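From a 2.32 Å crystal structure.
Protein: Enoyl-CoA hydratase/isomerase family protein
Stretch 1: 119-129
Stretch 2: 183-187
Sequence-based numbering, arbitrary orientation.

Stretch 1 (119-129) GLQLMAACDLA
Stretch 2 183-187: GLINR

What backbone shapes meet here? Residues 119-124 are the later part of a helix, with phi/psi near -70/-35; Ala124 N donates a hydrogen bond to Leu120 O at 2.8 Å, and Ala125 N to Gln121 O at 2.7 Å. Cys126 (-77/152) and Asp127 (-66/-46) turn the chain, and Leu128 (-122/156) and Ala129 (-149/125) extend as strand. The second stretch is irregular. Gly183, just past a helix, takes phi/psi 94/22, where a side chain would jam against the preceding carbonyl oxygen; Leu184 (-80/-32), Ile185 (-129/164), Asn186 (-90/-38) and Arg187 (-159/147) follow.

What fixes the register? The CA atoms of Ala129 and Ile185 lie 4.8 Å apart, and one backbone hydrogen bond ties the strand to the second stretch: Asn186 N donates to Ala129 O at 2.7 Å, with an almost straight N-H...O angle of 175°. The same carbonyl approaches Ile185, with Ala129 O 3.6 Å from Ile185 CB. The small side chain of Ala129 suits so close a passage, its CB resting 3.9 Å from Ile185 CG2 and 4.0 Å from Leu184 O.

Which bumps fill which hollows on the helix side? Leu184 (chi1 t, chi2 p) starts sideways, but its end comes nearer the helix, where Leu120 and Met123, one turn apart, receive it. Leu184 CD1 sits 4.0 Å from Leu120 CD1 and 3.8 Å from Met123 CE. Leu120 is also t, p and likewise brings its end closer. The CA-to-CB bond of Met123, a selenomethionine, points toward the second stretch, with chi1 -165°, chi2 -144° (between wells) and chi3 67°. This bend lays its methyl against the backbone, Met123 CE 3.2 Å from Leu184 O, while Met123 SE lies 4.1 Å from Ile185 CG2. Ile185 (chi1 p, chi2 t) thus offers CG2 to both Met123 and Ala129, though the end of its side chain leads away. Apolar side chains suit these buried places, having no polar group to satisfy.

How does Asn186 close the other end? Its CA-to-CB bond points toward the first stretch, with chi1 -67° and, as modelled, chi2 -93°, setting the amide beside the backbone of Leu128 and Ala129. The amide is probably turned over in the model. Leu128 (chi1 m, chi2 t), its CA-to-CB bond sideways, borders this polar group. The CA-to-CB bond of Arg187 is sideways, the end of its extended side chain leads away, and the residue stays exposed, whereas the residues from Leu184 to Asn186 are buried. Together the two stretches cover 342 Å², counting both sides.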

ATOM      1  N   GLY B 119      12.983  16.539  -7.334  1.00 22.45           N
ATOM      2  CA  GLY B 119      11.911  17.031  -8.179  1.00 21.08           C
ATOM      3  C   GLY B 119      10.745  16.065  -8.175  1.00 22.67           C
ATOM      4  O   GLY B 119       9.587  16.476  -8.327  1.00 23.74           O
ATOM      5  N   LEU B 120      11.049  14.779  -7.992  1.00 21.62           N
ATOM      6  CA  LEU B 120      10.012  13.754  -7.906  1.00 23.62           C
ATOM      7  C   LEU B 120       9.432  13.779  -6.484  1.00 21.95           C
ATOM      8  O   LEU B 120       8.257  13.518  -6.297  1.00 21.40           O
ATOM      9  CB  LEU B 120      10.566  12.368  -8.252  1.00 25.03           C
ATOM     10  CG  LEU B 120       9.599  11.179  -8.309  1.00 25.44           C
ATOM     11  CD1 LEU B 120       8.466  11.429  -9.292  1.00 25.80           C
ATOM     12  CD2 LEU B 120      10.365   9.947  -8.684  1.00 25.10           C
ATOM     13  N   GLN B 121      10.259  14.176  -5.517  1.00 21.74           N
ATOM     14  CA  GLN B 121       9.872  14.300  -4.107  1.00 22.88           C
ATOM     15  C   GLN B 121       8.819  15.403  -3.916  1.00 21.29           C
ATOM     16  O   GLN B 121       7.831  15.189  -3.217  1.00 23.85           O
ATOM     17  CB  GLN B 121      11.113  14.605  -3.258  1.00 22.41           C
ATOM     18  CG  GLN B 121      10.875  14.901  -1.783  1.00 23.58           C
ATOM     19  CD  GLN B 121      12.154  15.070  -0.987  1.00 23.69           C
ATOM     20  OE1 GLN B 121      13.240  15.305  -1.536  1.00 24.22           O
ATOM     21  NE2 GLN B 121      12.035  14.939   0.323  1.00 25.21           N
ATOM     22  N   LEU B 122       9.040  16.553  -4.564  1.00 19.06           N
ATOM     23  CA  LEU B 122       8.149  17.722  -4.513  1.00 17.79           C
ATOM     24  C   LEU B 122       6.765  17.342  -4.996  1.00 20.59           C
ATOM     25  O   LEU B 122       5.751  17.709  -4.388  1.00 22.33           O
ATOM     26  CB  LEU B 122       8.693  18.849  -5.406  1.00 16.47           C
ATOM     27  CG  LEU B 122       7.965  20.208  -5.431  1.00 15.93           C
ATOM     28  CD1 LEU B 122       8.176  20.950  -4.115  1.00 11.99           C
ATOM     29  CD2 LEU B 122       8.469  21.051  -6.604  1.00 12.67           C
HETATM   30  N   MSE B 123       6.758  16.571  -6.080  1.00 22.04           N
HETATM   31  CA  MSE B 123       5.550  16.073  -6.707  1.00 23.97           C
HETATM   32  C   MSE B 123       4.905  15.029  -5.777  1.00 21.80           C
HETATM   33  O   MSE B 123       3.713  15.100  -5.498  1.00 21.07           O
HETATM   34  CB  MSE B 123       5.905  15.441  -8.054  1.00 28.27           C
HETATM   35  CG  MSE B 123       4.727  15.199  -8.949  1.00 36.59           C
HETATM   36 SE   MSE B 123       4.906  13.561  -9.980  1.00 50.62          SE
HETATM   37  CE  MSE B 123       4.797  12.390  -8.436  1.00 40.08           C
ATOM     38  N   ALA B 124       5.725  14.111  -5.263  1.00 18.88           N
ATOM     39  CA  ALA B 124       5.271  13.062  -4.356  1.00 18.05           C
ATOM     40  C   ALA B 124       4.729  13.603  -3.035  1.00 19.08           C
ATOM     41  O   ALA B 124       3.845  12.991  -2.450  1.00 20.32           O
ATOM     42  CB  ALA B 124       6.372  12.061  -4.107  1.00 17.06           C
ATOM     43  N   ALA B 125       5.220  14.774  -2.614  1.00 19.24           N
ATOM     44  CA  ALA B 125       4.784  15.432  -1.374  1.00 17.48           C
ATOM     45  C   ALA B 125       3.430  16.129  -1.531  1.00 17.50           C
ATOM     46  O   ALA B 125       2.776  16.454  -0.542  1.00 19.32           O
ATOM     47  CB  ALA B 125       5.840  16.419  -0.884  1.00 21.02           C
ATOM     48  N   CYS B 126       3.010  16.353  -2.775  1.00 16.97           N
ATOM     49  CA  CYS B 126       1.709  16.968  -3.040  1.00 15.94           C
ATOM     50  C   CYS B 126       0.604  15.920  -2.845  1.00 15.64           C
ATOM     51  O   CYS B 126       0.864  14.724  -2.980  1.00 16.17           O
ATOM     52  CB  CYS B 126       1.641  17.548  -4.455  1.00 15.65           C
ATOM     53  SG  CYS B 126       2.713  18.991  -4.754  1.00 18.52           S
ATOM     54  N   ASP B 127      -0.604  16.364  -2.485  1.00 16.31           N
ATOM     55  CA  ASP B 127      -1.744  15.464  -2.273  1.00 18.00           C
ATOM     56  C   ASP B 127      -2.144  14.800  -3.588  1.00 20.89           C
ATOM     57  O   ASP B 127      -2.361  13.579  -3.645  1.00 21.48           O
ATOM     58  CB  ASP B 127      -2.943  16.224  -1.704  1.00 19.52           C
ATOM     59  CG  ASP B 127      -2.688  16.780  -0.314  1.00 20.20           C
ATOM     60  OD1 ASP B 127      -2.162  16.048   0.546  1.00 20.70           O
ATOM     61  OD2 ASP B 127      -3.028  17.958  -0.082  1.00 24.12           O
ATOM     62  N   LEU B 128      -2.225  15.615  -4.642  1.00 20.81           N
ATOM     63  CA  LEU B 128      -2.572  15.144  -5.983  1.00 22.70           C
ATOM     64  C   LEU B 128      -1.486  15.467  -7.036  1.00 22.44           C
ATOM     65  O   LEU B 128      -0.664  16.371  -6.846  1.00 22.23           O
ATOM     66  CB  LEU B 128      -3.932  15.704  -6.411  1.00 22.66           C
ATOM     67  CG  LEU B 128      -5.143  15.466  -5.492  1.00 25.97           C
ATOM     68  CD1 LEU B 128      -6.372  16.167  -6.035  1.00 24.70           C
ATOM     69  CD2 LEU B 128      -5.394  13.976  -5.305  1.00 22.44           C
ATOM     70  N   ALA B 129      -1.460  14.690  -8.118  1.00 21.07           N
ATOM     71  CA  ALA B 129      -0.491  14.875  -9.198  1.00 20.09           C
ATOM     72  C   ALA B 129      -1.102  14.446 -10.527  1.00 19.96           C
ATOM     73  O   ALA B 129      -1.637  13.340 -10.650  1.00 21.08           O
ATOM     74  CB  ALA B 129       0.789  14.086  -8.924  1.00 18.38           C
ATOM     75  N   GLY B 183       0.573   4.515  -8.847  1.00 24.81           N
ATOM     76  CA  GLY B 183      -0.011   5.456  -7.910  1.00 25.69           C
ATOM     77  C   GLY B 183       0.870   6.660  -7.658  1.00 26.00           C
ATOM     78  O   GLY B 183       0.736   7.320  -6.635  1.00 29.85           O
ATOM     79  N   LEU B 184       1.777   6.938  -8.590  1.00 26.52           N
ATOM     80  CA  LEU B 184       2.696   8.074  -8.489  1.00 25.92           C
ATOM     81  C   LEU B 184       1.963   9.343  -8.918  1.00 26.08           C
ATOM     82  O   LEU B 184       2.236  10.424  -8.401  1.00 26.68           O
ATOM     83  CB  LEU B 184       3.943   7.801  -9.334  1.00 24.08           C
ATOM     84  CG  LEU B 184       5.241   8.609  -9.284  1.00 24.36           C
ATOM     85  CD1 LEU B 184       5.745   8.810  -7.839  1.00 22.65           C
ATOM     86  CD2 LEU B 184       6.285   7.878 -10.116  1.00 20.70           C
ATOM     87  N   ILE B 185       1.028   9.187  -9.859  1.00 25.12           N
ATOM     88  CA  ILE B 185       0.177  10.278 -10.338  1.00 25.32           C
ATOM     89  C   ILE B 185      -1.279   9.801 -10.259  1.00 25.77           C
ATOM     90  O   ILE B 185      -1.525   8.598 -10.146  1.00 24.72           O
ATOM     91  CB  ILE B 185       0.535  10.752 -11.785  1.00 26.19           C
ATOM     92  CG1 ILE B 185       0.633   9.558 -12.743  1.00 26.00           C
ATOM     93  CG2 ILE B 185       1.804  11.606 -11.754  1.00 26.28           C
ATOM     94  CD1 ILE B 185       0.793   9.890 -14.206  1.00 28.27           C
ATOM     95  N   ASN B 186      -2.227  10.737 -10.338  1.00 25.41           N
ATOM     96  CA  ASN B 186      -3.659  10.426 -10.249  1.00 24.96           C
ATOM     97  C   ASN B 186      -4.387  10.120 -11.557  1.00 27.25           C
ATOM     98  O   ASN B 186      -5.275   9.256 -11.581  1.00 27.93           O
ATOM     99  CB  ASN B 186      -4.405  11.546  -9.521  1.00 24.63           C
ATOM    100  CG  ASN B 186      -4.016  11.659  -8.057  1.00 24.58           C
ATOM    101  OD1 ASN B 186      -4.660  11.075  -7.181  1.00 25.89           O
ATOM    102  ND2 ASN B 186      -2.960  12.412  -7.785  1.00 24.14           N
ATOM    103  N   ARG B 187      -4.032  10.834 -12.630  1.00 27.27           N
ATOM    104  CA  ARG B 187      -4.668  10.663 -13.934  1.00 26.66           C
ATOM    105  C   ARG B 187      -3.760  11.188 -15.037  1.00 25.98           C
ATOM    106  O   ARG B 187      -2.992  12.122 -14.815  1.00 25.66           O
ATOM    107  CB  ARG B 187      -6.011  11.415 -13.950  1.00 30.67           C
ATOM    108  CG  ARG B 187      -7.025  10.965 -14.986  1.00 36.96           C
ATOM    109  CD  ARG B 187      -8.381  11.641 -14.755  1.00 42.96           C
ATOM    110  NE  ARG B 187      -9.330  11.303 -15.819  1.00 47.97           N
ATOM    111  CZ  ARG B 187     -10.497  11.909 -16.031  1.00 49.88           C
ATOM    112  NH1 ARG B 187     -10.905  12.902 -15.245  1.00 51.63           N
ATOM    113  NH2 ARG B 187     -11.243  11.548 -17.068  1.00 50.59           N
TER